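Long-range contacts in membrane-anchored mycosin mycp1 (PDB 4HVL), which is a subtilisin-like serine protease, a mycosin, and an essential component of the ESX-1 type VII secretion system of mycobacteria: residues A[97-108]-A[288-299]; A[254-262]-A[311-319]. One frame throughout, in Å; residues are numbered along the deposited sequence.

Interaction 1: A[97-108]-A[288-299]; sequences DCDAHGTLTASV and ALGYGGEPVNAL. With ZN (zinc ion), chain G.
Tyr291 reaches from a type I turn (Gly290 to Gly293) to the loop in front of helix 102-110, and its OH takes a weak, strongly bent bond from Ala100 N (2.8 Å, N-H...O 120°); the same OH is hydrogen-bonded to Ala30 O. In the subtilisin fold this helix begins at the histidine of the charge relay system, here His101 at the N-cap; strands 288-289 and 295-300 of a small antiparallel sheet lie against this helix. With CG of Tyr291 opposite the carbonyl carbon, the ring turns one edge to Asp97 and Thr103, crossing both side chains at about a right angle. Thr103 OG1 meets that edge at CE1 (3.5 Å), and Asp97 OD2 comes to the same edge, its carboxylate turned 67° from the ring.

That carboxylate organises the loop. OD2 accepts three bonds: Thr103 OG1 on its anti lone pair, His101 N on its syn lone pair, and Thr103 N from above the plane. OD1 receives Asp99 N in an Asx turn and is also hydrogen-bonded to Thr71 OG1. His101, predicted to be catalytic, makes no contact with the strands; its NE2 binds the zinc ion (2.1 Å) and ND1 is hydrogen-bonded to Asp70 OD1.

Along the first turns of the helix Leu104 makes apolar contacts: its CB lies 3.8 Å from Ala288 CB, while its CD2 meets Val296 CG2 at 3.9 Å, the two side chains crossing at about a right angle. Nearer the loop, Leu299 CD2 packs on Ala100 CB. Leu289 O, buried beside Leu104 CG, has no polar partner in the model. One turn on from Leu104, Ser107 OG, held between its backbone N and carbonyl carbon, donates to Leu104 O and accepts a nearly straight bond from Leu289 N (2.9 Å, 172°).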
loop_
_atom_site.group_PDB
_atom_site.type_symbol
_atom_site.label_atom_id
_atom_site.label_comp_id
_atom_site.label_asym_id
_atom_site.label_seq_id
_atom_site.Cartn_x
_atom_site.Cartn_y
_atom_site.Cartn_z
ATOM N N ASP A 97 -12.174 -8.486 7.758
ATOM C CA ASP A 97 -11.102 -8.945 6.887
ATOM C C ASP A 97 -11.394 -10.411 6.580
ATOM O O ASP A 97 -11.362 -11.226 7.476
ATOM C CB ASP A 97 -9.739 -8.827 7.579
ATOM C CG ASP A 97 -8.600 -9.202 6.681
ATOM O OD1 ASP A 97 -8.856 -9.454 5.459
ATOM O OD2 ASP A 97 -7.444 -9.176 7.182
ATOM N N CYS A 98 -11.660 -10.714 5.312
ATOM C CA CYS A 98 -11.926 -12.075 4.875
ATOM C C CYS A 98 -10.682 -12.686 4.193
ATOM O O CYS A 98 -10.701 -13.843 3.814
ATOM C CB CYS A 98 -13.141 -12.069 3.921
ATOM S SG CYS A 98 -14.055 -13.614 3.747
ATOM N N ASP A 99 -9.588 -11.929 4.105
ATOM C CA ASP A 99 -8.440 -12.315 3.281
ATOM C C ASP A 99 -7.147 -12.486 4.067
ATOM O O ASP A 99 -6.110 -12.685 3.480
ATOM C CB ASP A 99 -8.202 -11.247 2.204
ATOM C CG ASP A 99 -9.341 -11.157 1.209
ATOM O OD1 ASP A 99 -10.490 -10.896 1.610
ATOM O OD2 ASP A 99 -9.082 -11.377 0.026
ATOM N N ALA A 100 -7.180 -12.319 5.381
ATOM C CA ALA A 100 -5.959 -12.391 6.169
ATOM C C ALA A 100 -4.890 -11.514 5.551
ATOM O O ALA A 100 -3.775 -11.956 5.333
ATOM C CB ALA A 100 -5.481 -13.837 6.272
ATOM N N HIS A 101 -5.238 -10.266 5.260
ATOM C CA HIS A 101 -4.329 -9.386 4.594
ATOM C C HIS A 101 -4.364 -8.000 5.245
ATOM O O HIS A 101 -3.381 -7.586 5.870
ATOM C CB HIS A 101 -4.639 -9.364 3.078
ATOM C CG HIS A 101 -3.606 -8.662 2.259
ATOM N ND1 HIS A 101 -3.619 -7.297 2.073
ATOM C CD2 HIS A 101 -2.497 -9.118 1.624
ATOM C CE1 HIS A 101 -2.582 -6.942 1.329
ATOM N NE2 HIS A 101 -1.880 -8.026 1.052
ATOM N N GLY A 102 -5.488 -7.304 5.131
ATOM C CA GLY A 102 -5.609 -5.948 5.648
ATOM C C GLY A 102 -5.317 -5.821 7.134
ATOM O O GLY A 102 -4.730 -4.838 7.592
ATOM N N THR A 103 -5.709 -6.832 7.891
ATOM C CA THR A 103 -5.418 -6.852 9.318
ATOM C C THR A 103 -3.902 -6.803 9.516
ATOM O O THR A 103 -3.395 -6.087 10.380
ATOM C CB THR A 103 -5.990 -8.129 9.966
ATOM O OG1 THR A 103 -7.413 -8.167 9.741
ATOM C CG2 THR A 103 -5.711 -8.131 11.453
ATOM N N LEU A 104 -3.192 -7.558 8.695
ATOM C CA LEU A 104 -1.717 -7.660 8.806
ATOM C C LEU A 104 -1.057 -6.361 8.367
ATOM O O LEU A 104 -0.168 -5.876 9.031
ATOM C CB LEU A 104 -1.182 -8.856 8.019
ATOM C CG LEU A 104 -1.395 -10.242 8.648
ATOM C CD1 LEU A 104 -2.861 -10.629 8.781
ATOM C CD2 LEU A 104 -0.666 -11.309 7.850
ATOM N N THR A 105 -1.495 -5.798 7.248
ATOM C CA THR A 105 -1.032 -4.468 6.822
ATOM C C THR A 105 -1.152 -3.422 7.938
ATOM O O THR A 105 -0.171 -2.757 8.296
ATOM C CB THR A 105 -1.843 -3.990 5.615
ATOM O OG1 THR A 105 -1.790 -5.000 4.616
ATOM C CG2 THR A 105 -1.285 -2.692 5.045
ATOM N N ALA A 106 -2.357 -3.313 8.495
ATOM C CA ALA A 106 -2.614 -2.363 9.574
ATOM C C ALA A 106 -1.689 -2.607 10.764
ATOM O O ALA A 106 -1.202 -1.632 11.377
ATOM C CB ALA A 106 -4.082 -2.404 10.006
ATOM N N SER A 107 -1.407 -3.884 11.059
ATOM C CA SER A 107 -0.527 -4.225 12.189
ATOM C C SER A 107 0.907 -3.753 11.972
ATOM O O SER A 107 1.574 -3.337 12.927
ATOM C CB SER A 107 -0.546 -5.718 12.519
ATOM O OG SER A 107 0.230 -6.482 11.608
ATOM N N VAL A 108 1.371 -3.809 10.730
ATOM C CA VAL A 108 2.726 -3.355 10.390
ATOM C C VAL A 108 2.848 -1.824 10.552
ATOM O O VAL A 108 3.836 -1.321 11.100
ATOM C CB VAL A 108 3.147 -3.840 8.967
ATOM C CG1 VAL A 108 4.389 -3.125 8.479
ATOM C CG2 VAL A 108 3.400 -5.338 8.960
ATOM N N ALA A 288 3.686 -10.226 11.285
ATOM C CA ALA A 288 2.644 -9.246 11.500
ATOM C C ALA A 288 1.730 -9.781 12.604
ATOM O O ALA A 288 2.082 -10.775 13.278
ATOM C CB ALA A 288 1.902 -9.017 10.180
ATOM N N LEU A 289 0.603 -9.116 12.830
ATOM C CA LEU A 289 -0.420 -9.587 13.762
ATOM C C LEU A 289 -1.703 -9.985 13.051
ATOM O O LEU A 289 -2.070 -9.418 12.016
ATOM C CB LEU A 289 -0.753 -8.509 14.801
ATOM C CG LEU A 289 0.418 -7.900 15.601
ATOM C CD1 LEU A 289 -0.119 -6.858 16.588
ATOM C CD2 LEU A 289 1.204 -8.988 16.307
ATOM N N GLY A 290 -2.387 -10.964 13.627
ATOM C CA GLY A 290 -3.637 -11.477 13.085
ATOM C C GLY A 290 -4.868 -10.866 13.732
ATOM O O GLY A 290 -4.808 -9.790 14.362
ATOM N N TYR A 291 -5.979 -11.589 13.600
ATOM C CA TYR A 291 -7.292 -11.102 13.980
ATOM C C TYR A 291 -7.473 -10.936 15.490
ATOM O O TYR A 291 -8.419 -10.291 15.921
ATOM C CB TYR A 291 -8.394 -12.039 13.456
ATOM C CG TYR A 291 -8.396 -12.302 11.951
ATOM C CD1 TYR A 291 -7.838 -11.386 11.044
ATOM C CD2 TYR A 291 -8.997 -13.452 11.429
ATOM C CE1 TYR A 291 -7.841 -11.625 9.670
ATOM C CE2 TYR A 291 -9.010 -13.687 10.061
ATOM C CZ TYR A 291 -8.418 -12.778 9.183
ATOM O OH TYR A 291 -8.456 -12.998 7.820
ATOM N N GLY A 292 -6.597 -11.545 16.283
ATOM C CA GLY A 292 -6.656 -11.392 17.737
ATOM C C GLY A 292 -5.499 -10.546 18.258
ATOM O O GLY A 292 -5.345 -10.395 19.449
ATOM N N GLY A 293 -4.690 -9.989 17.366
ATOM C CA GLY A 293 -3.473 -9.293 17.777
ATOM C C GLY A 293 -2.325 -10.227 18.100
ATOM O O GLY A 293 -1.338 -9.809 18.727
ATOM N N GLU A 294 -2.445 -11.480 17.643
ATOM C CA GLU A 294 -1.437 -12.534 17.841
ATOM C C GLU A 294 -0.391 -12.493 16.731
ATOM O O GLU A 294 -0.729 -12.277 15.570
ATOM C CB GLU A 294 -2.127 -13.925 17.873
ATOM C CG GLU A 294 -2.448 -14.591 16.524
ATOM C CD GLU A 294 -3.627 -14.015 15.723
ATOM O OE1 GLU A 294 -4.190 -12.972 16.094
ATOM O OE2 GLU A 294 -4.021 -14.631 14.692
ATOM N N PRO A 295 0.885 -12.731 17.066
ATOM C CA PRO A 295 1.877 -12.709 15.996
ATOM C C PRO A 295 1.625 -13.809 14.944
ATOM O O PRO A 295 1.234 -14.929 15.288
ATOM C CB PRO A 295 3.215 -12.922 16.717
ATOM C CG PRO A 295 2.914 -13.181 18.144
ATOM C CD PRO A 295 1.454 -13.049 18.392
ATOM N N VAL A 296 1.798 -13.446 13.673
ATOM C CA VAL A 296 1.683 -14.377 12.574
ATOM C C VAL A 296 2.822 -14.182 11.572
ATOM O O VAL A 296 3.362 -13.076 11.438
ATOM C CB VAL A 296 0.344 -14.219 11.820
ATOM C CG1 VAL A 296 -0.812 -14.739 12.660
ATOM C CG2 VAL A 296 0.116 -12.765 11.368
ATOM N N ASN A 297 3.137 -15.245 10.831
ATOM C CA ASN A 297 4.180 -15.196 9.802
ATOM C C ASN A 297 3.992 -16.178 8.638
ATOM O O ASN A 297 4.933 -16.433 7.894
ATOM C CB ASN A 297 5.563 -15.386 10.454
ATOM C CG ASN A 297 5.774 -16.785 10.984
ATOM O OD1 ASN A 297 4.868 -17.625 10.947
ATOM N ND2 ASN A 297 6.980 -17.052 11.486
ATOM N N ALA A 298 2.769 -16.704 8.478
ATOM C CA ALA A 298 2.448 -17.639 7.420
ATOM C C ALA A 298 0.996 -17.463 7.003
ATOM O O ALA A 298 0.153 -17.029 7.798
ATOM C CB ALA A 298 2.664 -19.067 7.893
ATOM N N LEU A 299 0.727 -17.836 5.759
ATOM C CA LEU A 299 -0.607 -17.866 5.201
ATOM C C LEU A 299 -0.852 -19.215 4.555
ATOM O O LEU A 299 0.101 -19.916 4.172
ATOM C CB LEU A 299 -0.730 -16.770 4.140
ATOM C CG LEU A 299 -0.534 -15.383 4.733
ATOM C CD1 LEU A 299 -0.378 -14.363 3.638
ATOM C CD2 LEU A 299 -1.690 -15.039 5.675
HETATM ZN ZN ZN G . -0.277 -7.918 -0.367
HETATM O O HOH W 1 -0.743 -9.569 -1.648
#

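Interaction 2: A[254-262]-A[311-319]; sequences LVLTVGGIG and TSFAAAYVS. With ZN (zinc ion), chain G; ACT (acetate ion), chain M.
Strand 256-261 runs beneath helix 311-319 with their axes 6.8 Å apart at closest approach and their N-to-C directions 119° apart, Val258 lying under Ala315 and Gly260 under Thr311. No hydrogen bond joins the two segments, and all the residues that touch are buried.

Val258 carries most of the contact. Both its methyls meet Val318 CG2, and the two valines slide past each other in opposite directions, with CG1 of Val258 3.5 Å from CG2 of Val318. CG1, anti to its own backbone N (chi1 -170°), also reaches Ala314 CB at 3.7 Å, while Val258 CB sits below Ala315. Toward the start of the strand, Leu256 CD2 crosses the other branch of Val318, touching CG1 at 3.7 Å.

Beyond Val258 the strand supplies two glycines, and the helix comes down on bare backbone: Ala314 CB rests on Gly259 O at 3.2 Å, and Thr311 CG2 lies 4.0 Å from Gly260 N. Thr311 OG1 is hydrogen-bonded to Asn217 OD1.

On the side of the helix away from the strand, Ser312 OG binds the zinc ion at 2.2 Å. Ser312 N donates a fairly straight bond to acetate OXT (3.1 Å, 160°), and both acetate oxygens bind the metal; Asn217 ND2 is hydrogen-bonded to the same acetate. Helix 311-328, covering the parallel sheet with Ser312 in its first turn, is the central helix of the subtilisin fold, and Ser312 is the predicted serine of the Asp-His-Ser charge relay system.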
loop_
_atom_site.group_PDB
_atom_site.type_symbol
_atom_site.label_atom_id
_atom_site.label_comp_id
_atom_site.label_asym_id
_atom_site.label_seq_id
_atom_site.Cartn_x
_atom_site.Cartn_y
_atom_site.Cartn_z
ATOM N N LEU A 254 2.677 12.594 -6.998
ATOM C CA LEU A 254 1.500 12.843 -6.148
ATOM C C LEU A 254 1.404 11.816 -5.045
ATOM O O LEU A 254 0.969 12.123 -3.945
ATOM C CB LEU A 254 0.195 12.783 -6.951
ATOM C CG LEU A 254 -0.206 13.983 -7.757
ATOM C CD1 LEU A 254 -1.665 13.792 -8.187
ATOM C CD2 LEU A 254 -0.037 15.259 -6.953
ATOM N N VAL A 255 1.778 10.586 -5.383
ATOM C CA VAL A 255 1.902 9.502 -4.438
ATOM C C VAL A 255 3.375 9.097 -4.370
ATOM O O VAL A 255 4.134 9.271 -5.322
ATOM C CB VAL A 255 1.061 8.261 -4.855
ATOM C CG1 VAL A 255 -0.394 8.625 -5.154
ATOM C CG2 VAL A 255 1.686 7.525 -6.032
ATOM N N LEU A 256 3.774 8.555 -3.235
ATOM C CA LEU A 256 5.050 7.845 -3.122
ATOM C C LEU A 256 4.803 6.325 -3.260
ATOM O O LEU A 256 4.172 5.680 -2.417
ATOM C CB LEU A 256 5.720 8.175 -1.793
ATOM C CG LEU A 256 7.007 7.429 -1.433
ATOM C CD1 LEU A 256 8.047 7.673 -2.520
ATOM C CD2 LEU A 256 7.526 7.856 -0.068
ATOM N N THR A 257 5.323 5.770 -4.342
ATOM C CA THR A 257 5.133 4.381 -4.680
ATOM C C THR A 257 6.312 3.551 -4.193
ATOM O O THR A 257 7.472 3.885 -4.447
ATOM C CB THR A 257 4.945 4.258 -6.204
ATOM O OG1 THR A 257 3.737 4.926 -6.556
ATOM C CG2 THR A 257 4.890 2.797 -6.665
ATOM N N VAL A 258 5.994 2.468 -3.484
ATOM C CA VAL A 258 6.975 1.713 -2.726
ATOM C C VAL A 258 7.140 0.277 -3.255
ATOM O O VAL A 258 6.197 -0.541 -3.215
ATOM C CB VAL A 258 6.597 1.656 -1.223
ATOM C CG1 VAL A 258 7.731 1.076 -0.388
ATOM C CG2 VAL A 258 6.214 3.037 -0.723
ATOM N N GLY A 259 8.357 -0.017 -3.708
ATOM C CA GLY A 259 8.765 -1.363 -4.106
ATOM C C GLY A 259 9.277 -2.178 -2.932
ATOM O O GLY A 259 9.403 -1.669 -1.820
ATOM N N GLY A 260 9.575 -3.449 -3.177
ATOM C CA GLY A 260 9.897 -4.413 -2.104
ATOM C C GLY A 260 11.344 -4.832 -2.109
ATOM O O GLY A 260 11.938 -4.947 -3.161
ATOM N N ILE A 261 11.912 -5.013 -0.918
ATOM C CA ILE A 261 13.183 -5.698 -0.771
ATOM C C ILE A 261 13.038 -6.870 0.178
ATOM O O ILE A 261 12.106 -6.905 1.002
ATOM C CB ILE A 261 14.322 -4.781 -0.252
ATOM C CG1 ILE A 261 13.953 -4.135 1.086
ATOM C CG2 ILE A 261 14.682 -3.735 -1.295
ATOM C CD1 ILE A 261 15.099 -4.100 2.053
ATOM N N GLY A 262 13.976 -7.804 0.067
ATOM C CA GLY A 262 14.069 -8.964 0.940
ATOM C C GLY A 262 15.094 -8.799 2.058
ATOM O O GLY A 262 15.762 -7.758 2.132
ATOM N N THR A 311 4.360 -6.217 -1.883
ATOM C CA THR A 311 4.602 -4.779 -1.863
ATOM C C THR A 311 3.627 -3.985 -0.981
ATOM O O THR A 311 3.951 -2.877 -0.575
ATOM C CB THR A 311 4.643 -4.169 -3.276
ATOM O OG1 THR A 311 3.443 -4.489 -3.982
ATOM C CG2 THR A 311 5.852 -4.728 -4.033
ATOM N N SER A 312 2.464 -4.544 -0.658
ATOM C CA SER A 312 1.570 -3.913 0.326
ATOM C C SER A 312 2.290 -3.727 1.682
ATOM O O SER A 312 2.107 -2.706 2.336
ATOM C CB SER A 312 0.241 -4.682 0.488
ATOM O OG SER A 312 0.416 -6.086 0.665
ATOM N N PHE A 313 3.140 -4.683 2.071
ATOM C CA PHE A 313 3.910 -4.562 3.314
ATOM C C PHE A 313 5.001 -3.498 3.226
ATOM O O PHE A 313 5.197 -2.745 4.176
ATOM C CB PHE A 313 4.443 -5.927 3.786
ATOM C CG PHE A 313 3.347 -6.862 4.205
ATOM C CD1 PHE A 313 2.722 -6.699 5.442
ATOM C CD2 PHE A 313 2.889 -7.864 3.350
ATOM C CE1 PHE A 313 1.681 -7.517 5.830
ATOM C CE2 PHE A 313 1.835 -8.686 3.735
ATOM C CZ PHE A 313 1.227 -8.508 4.975
ATOM N N ALA A 314 5.697 -3.422 2.096
ATOM C CA ALA A 314 6.615 -2.324 1.839
ATOM C C ALA A 314 5.912 -0.969 2.011
ATOM O O ALA A 314 6.404 -0.069 2.719
ATOM C CB ALA A 314 7.211 -2.443 0.450
ATOM N N ALA A 315 4.743 -0.835 1.393
ATOM C CA ALA A 315 3.974 0.396 1.521
ATOM C C ALA A 315 3.578 0.669 2.956
ATOM O O ALA A 315 3.605 1.814 3.381
ATOM C CB ALA A 315 2.748 0.380 0.621
ATOM N N ALA A 316 3.232 -0.388 3.694
ATOM C CA ALA A 316 2.854 -0.264 5.106
ATOM C C ALA A 316 3.997 0.294 5.940
ATOM O O ALA A 316 3.767 1.180 6.760
ATOM C CB ALA A 316 2.348 -1.595 5.680
ATOM N N TYR A 317 5.227 -0.194 5.748
ATOM C CA TYR A 317 6.368 0.399 6.497
ATOM C C TYR A 317 6.532 1.901 6.210
ATOM O O TYR A 317 6.760 2.676 7.132
ATOM C CB TYR A 317 7.704 -0.320 6.243
ATOM C CG TYR A 317 7.766 -1.666 6.875
ATOM C CD1 TYR A 317 7.960 -1.805 8.225
ATOM C CD2 TYR A 317 7.614 -2.813 6.116
ATOM C CE1 TYR A 317 7.985 -3.045 8.809
ATOM C CE2 TYR A 317 7.659 -4.058 6.687
ATOM C CZ TYR A 317 7.841 -4.160 8.033
ATOM O OH TYR A 317 7.862 -5.400 8.593
ATOM N N VAL A 318 6.388 2.302 4.943
ATOM C CA VAL A 318 6.543 3.704 4.540
ATOM C C VAL A 318 5.407 4.582 5.097
ATOM O O VAL A 318 5.672 5.697 5.554
ATOM C CB VAL A 318 6.648 3.845 2.993
ATOM C CG1 VAL A 318 6.742 5.295 2.552
ATOM C CG2 VAL A 318 7.862 3.085 2.483
ATOM N N SER A 319 4.167 4.105 5.050
ATOM C CA SER A 319 3.046 4.802 5.692
ATOM C C SER A 319 3.270 5.025 7.192
ATOM O O SER A 319 3.032 6.102 7.706
ATOM C CB SER A 319 1.737 4.062 5.475
ATOM O OG SER A 319 1.406 4.091 4.099
HETATM ZN ZN ZN G . -0.277 -7.918 -0.367
HETATM C C ACT M . 0.003 -6.492 -2.280
HETATM O O ACT M . -1.167 -6.609 -1.820
HETATM O OXT ACT M . 0.989 -7.026 -1.720
HETATM C CH3 ACT M . 0.152 -5.648 -3.532
HETATM O O HOH W 1 -0.743 -9.569 -1.648
#

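The two contacts, with centres about 17 Å apart, converge on one zinc ion: interaction 1 supplies His101 and interaction 2 supplies Ser312, with NE2 of His101 3.0 Å from OG of Ser312. The metal, an acetate probably from the crystallisation liquor and a shared water thus occupy the predicted charge relay site, which Asp70 completes behind His101. Away from the metal the two active-site helices pack directly, Val108 CG1 lying 3.6 Å from Tyr317 CE1 and 3.8 Å from Ala316 CB. Helix 102-110 therefore sits between the small antiparallel sheet of interaction 1 and helix 311-328, which in turn rests on the parallel sheet through interaction 2.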